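Local coordinates for fructooligosaccharide ABC transporter substrate-binding protein FusA (Streptococcus pneumoniae, PDB 5G5Y) that captures short- and long-chain fructooligosaccharides, with a preference for tetrasaccharides and larger, and delivers them to the FusBC-MsmK importer in the bacterial membrane, at residues Ala436-Glu439 with Ala440-Asp444; Lys467-Leu470 with Glu471-Leu475. All blocks are in the same frame, centred on the assembly; numbering follows the deposited sequence.

How the interactions relate
Interactions 1 and 2 come one after the other along the chain, on consecutive helices near its C-terminal end: interaction 1 lies within helix 429-455, interaction 2 at the end of helix 459-472, where the chain turns into helix 475-492. Their centres are about 11 Å apart, and they pack directly on each other. Tyr473 is the main link, with its CD1 3.6 Å from Asp441 CB, while Ile438 CG2 lies 3.6 Å from Tyr473 O. The zinc ion held by interaction 1 lies about 5 Å from the Tyr473 side chain. Met442 and Leu475 both reach Phe220, a ligand of a calcium site, so helix 429-455 and the start of helix 475-492 both border that site.

Interaction 1 of 2, residues Ala436-Glu439 with Ala440-Asp444; sequences AHIE and ADMND. With ZN (zinc ion), chain H.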
# COMPACT_ATOMS: atom_id res chain seq x y z
N ALA A 436 -16.21 -10.48 -2.90
CA ALA A 436 -16.48 -9.88 -1.58
C ALA A 436 -17.11 -10.86 -0.61
O ALA A 436 -16.77 -10.90 0.58
CB ALA A 436 -17.37 -8.64 -1.73
N HIS A 437 -18.07 -11.62 -1.10
CA HIS A 437 -18.73 -12.64 -0.32
C HIS A 437 -17.74 -13.71 0.12
O HIS A 437 -17.70 -14.07 1.30
CB HIS A 437 -19.90 -13.24 -1.12
CG HIS A 437 -20.64 -14.34 -0.43
ND1 HIS A 437 -21.78 -14.88 -0.96
CD2 HIS A 437 -20.43 -14.98 0.74
CE1 HIS A 437 -22.25 -15.82 -0.15
NE2 HIS A 437 -21.44 -15.90 0.89
N ILE A 438 -16.96 -14.24 -0.81
CA ILE A 438 -16.02 -15.29 -0.49
C ILE A 438 -15.00 -14.82 0.58
O ILE A 438 -14.70 -15.56 1.55
CB ILE A 438 -15.33 -15.88 -1.74
CG1 ILE A 438 -16.37 -16.62 -2.59
CG2 ILE A 438 -14.23 -16.90 -1.35
CD1 ILE A 438 -15.88 -16.93 -4.00
N GLU A 439 -14.49 -13.61 0.38
CA GLU A 439 -13.50 -13.03 1.33
C GLU A 439 -14.13 -12.77 2.70
O GLU A 439 -13.51 -13.03 3.73
CB GLU A 439 -12.90 -11.73 0.77
CG GLU A 439 -11.93 -12.01 -0.37
CD GLU A 439 -11.49 -10.77 -1.14
OE1 GLU A 439 -11.88 -9.66 -0.78
OE2 GLU A 439 -10.73 -10.90 -2.11
N ALA A 440 -15.36 -12.28 2.72
CA ALA A 440 -16.06 -12.07 3.99
C ALA A 440 -16.24 -13.40 4.74
O ALA A 440 -16.16 -13.42 5.94
CB ALA A 440 -17.39 -11.37 3.78
N ASP A 441 -16.46 -14.50 4.02
CA ASP A 441 -16.63 -15.80 4.64
C ASP A 441 -15.34 -16.42 5.08
O ASP A 441 -15.29 -17.07 6.15
CB ASP A 441 -17.30 -16.78 3.67
CG ASP A 441 -18.82 -16.56 3.51
OD1 ASP A 441 -19.43 -15.65 4.13
OD2 ASP A 441 -19.38 -17.38 2.76
N MET A 442 -14.30 -16.33 4.24
CA MET A 442 -13.10 -17.13 4.50
C MET A 442 -11.94 -16.41 5.22
O MET A 442 -11.20 -17.10 5.90
CB MET A 442 -12.60 -17.90 3.27
CG MET A 442 -11.74 -17.18 2.29
SD MET A 442 -11.14 -18.34 1.03
CE MET A 442 -10.52 -17.03 -0.05
N ASN A 443 -11.84 -15.09 5.13
CA ASN A 443 -10.64 -14.38 5.59
C ASN A 443 -10.40 -14.54 7.08
O ASN A 443 -9.29 -14.93 7.51
CB ASN A 443 -10.63 -12.91 5.17
CG ASN A 443 -10.33 -12.73 3.68
OD1 ASN A 443 -10.06 -13.71 2.98
ND2 ASN A 443 -10.37 -11.50 3.20
N ASP A 444 -11.42 -14.28 7.87
CA ASP A 444 -11.31 -14.41 9.33
C ASP A 444 -11.08 -15.86 9.72
O ASP A 444 -10.32 -16.12 10.63
CB ASP A 444 -12.55 -13.84 10.06
CG ASP A 444 -12.65 -12.29 9.99
OD1 ASP A 444 -11.63 -11.60 9.89
OD2 ASP A 444 -13.79 -11.74 10.05
ZN ZN H . -21.37 -17.29 2.34
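His437 and Asp441 converge on a zinc ion through different first torsions: the imidazole of His437 extends anti to its own backbone nitrogen (chi1 178°), whereas the carboxylate of Asp441, one helical turn later, swings anti to its carbonyl carbon (chi1 -77°). The ring offers NE2 and the carboxylate offers OD2; the zinc lies 2.0 Å from His437 NE2 and equally far from Asp441 OD2. Ring and carboxylate stand almost perpendicular, 88° apart, with OD2 at the ring edge. OD1 of Asp441 stays 3.1 Å from the zinc, so the carboxylate binds through one oxygen.

The backbone beneath is regular helix: Asp441 N donates to His437 O at 3.0 Å, setting the two ligands at i and i+4. On another flank, Ile438 CG2 meets the methyl CE of Met442 at 3.9 Å. Glu439 and Asn443 run side by side, Asn443 ND2 lying 3.5 Å from Glu439 CB, while the carboxylate end of Glu439 hydrogen-bonds Tyr478.

His437 NE2 and Asp441 OD2, 3.2 Å apart, share the metal instead of a proton. Coordination thus implies an unprotonated NE2, and the zinc probably offsets the aspartate charge as it clips one turn of helix.

Interaction 2 of 2, residues Lys467-Leu470 with Glu471-Leu475; sequences KKEL and EKYGL
The phenol ring of Tyr473 lies obliquely beside the last turn of the helix, CD2 coming within 3.4 Å of Glu469 O, and Leu470 CA also approaches it at a slant. The second flat group, the carboxylate of Glu469, is gripped at both oxygens. Lys472 NZ forms a salt bridge to Glu469 OE1 at 3.2 Å, arriving from the syn side but 35° out of the carboxylate plane. Glu469 OE2 accepts a hydrogen bond from a water 2.8 Å away, which is also hydrogen-bonded to Tyr473 OH. A bend at chi2 (62°) folds the glutamate chain back so that it can serve the extended lysine and, through the water, the tyrosine; these two partners should limit its rotation.

Beyond these polar contacts the helix gives way to a turn. Tyr473 N still bonds to Glu469 O, but the backbone then turns at Gly474, whose positive phi (106°) carries it out of the helix, at a residue with no side chain to meet the preceding carbonyl oxygen. Gly474 N returns to Glu471 O at 2.9 Å, and Leu475 N reaches back to Leu470 O at 3.0 Å. Leu475 CD2 rests 4.1 Å from Leu470 CB, and both leucines touch Phe220 of a calcium site. The paired bonds, positive-phi glycine and apolar contact across the turn make a Schellman motif, with Gly474 doubling as N-cap of helix 475-492.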
# COMPACT_ATOMS: atom_id res chain seq x y z
N LYS A 467 -8.76 -27.46 4.43
CA LYS A 467 -8.81 -27.26 2.98
C LYS A 467 -10.21 -27.55 2.42
O LYS A 467 -10.70 -26.79 1.58
CB LYS A 467 -7.77 -28.10 2.26
CG LYS A 467 -6.35 -27.63 2.55
CD LYS A 467 -5.33 -28.30 1.64
CE LYS A 467 -5.20 -29.80 1.87
NZ LYS A 467 -4.27 -30.35 0.85
N LYS A 468 -10.89 -28.57 2.94
CA LYS A 468 -12.28 -28.83 2.55
C LYS A 468 -13.22 -27.67 2.90
O LYS A 468 -14.15 -27.35 2.15
CB LYS A 468 -12.79 -30.12 3.24
CG LYS A 468 -12.13 -31.40 2.75
CD LYS A 468 -12.77 -32.59 3.47
CE LYS A 468 -12.01 -33.89 3.28
NZ LYS A 468 -11.46 -34.01 1.91
N GLU A 469 -13.00 -27.06 4.06
CA GLU A 469 -13.79 -25.93 4.52
C GLU A 469 -13.59 -24.71 3.58
O GLU A 469 -14.53 -24.03 3.23
CB GLU A 469 -13.40 -25.59 5.95
CG GLU A 469 -14.50 -25.02 6.75
CD GLU A 469 -15.69 -25.97 6.91
OE1 GLU A 469 -15.60 -27.21 6.88
OE2 GLU A 469 -16.72 -25.41 7.17
N LEU A 470 -12.34 -24.50 3.15
CA LEU A 470 -12.05 -23.46 2.19
C LEU A 470 -12.79 -23.67 0.88
O LEU A 470 -13.28 -22.71 0.28
CB LEU A 470 -10.53 -23.36 1.94
CG LEU A 470 -9.65 -22.89 3.09
CD1 LEU A 470 -8.20 -22.81 2.63
CD2 LEU A 470 -10.09 -21.55 3.62
N GLU A 471 -12.89 -24.92 0.43
CA GLU A 471 -13.67 -25.23 -0.77
C GLU A 471 -15.16 -25.03 -0.54
O GLU A 471 -15.83 -24.51 -1.41
CB GLU A 471 -13.39 -26.63 -1.33
CG GLU A 471 -14.16 -26.96 -2.61
CD GLU A 471 -14.00 -25.88 -3.71
OE1 GLU A 471 -12.98 -25.12 -3.69
OE2 GLU A 471 -14.88 -25.77 -4.59
N LYS A 472 -15.68 -25.39 0.63
CA LYS A 472 -17.07 -25.05 0.92
C LYS A 472 -17.35 -23.55 0.85
O LYS A 472 -18.46 -23.15 0.49
CB LYS A 472 -17.50 -25.57 2.28
CG LYS A 472 -17.60 -27.09 2.35
CD LYS A 472 -17.73 -27.49 3.81
CE LYS A 472 -17.58 -28.97 4.06
NZ LYS A 472 -17.74 -29.18 5.52
N TYR A 473 -16.36 -22.73 1.26
CA TYR A 473 -16.49 -21.29 1.14
C TYR A 473 -16.27 -20.75 -0.28
O TYR A 473 -16.46 -19.55 -0.50
CB TYR A 473 -15.53 -20.56 2.07
CG TYR A 473 -15.86 -20.61 3.53
CD1 TYR A 473 -17.15 -20.32 4.00
CD2 TYR A 473 -14.88 -20.89 4.45
CE1 TYR A 473 -17.42 -20.32 5.36
CE2 TYR A 473 -15.14 -20.89 5.80
CZ TYR A 473 -16.41 -20.61 6.26
OH TYR A 473 -16.62 -20.65 7.60
N GLY A 474 -15.86 -21.60 -1.20
CA GLY A 474 -15.80 -21.23 -2.61
C GLY A 474 -14.41 -20.96 -3.16
O GLY A 474 -14.27 -20.24 -4.16
N LEU A 475 -13.38 -21.53 -2.53
CA LEU A 475 -12.01 -21.29 -2.97
C LEU A 475 -11.79 -21.57 -4.46
O LEU A 475 -11.16 -20.76 -5.14
CB LEU A 475 -11.01 -22.09 -2.13
CG LEU A 475 -9.53 -21.87 -2.46
CD1 LEU A 475 -9.18 -20.42 -2.24
CD2 LEU A 475 -8.67 -22.81 -1.63
O HOH W 1 -16.24 -23.34 8.94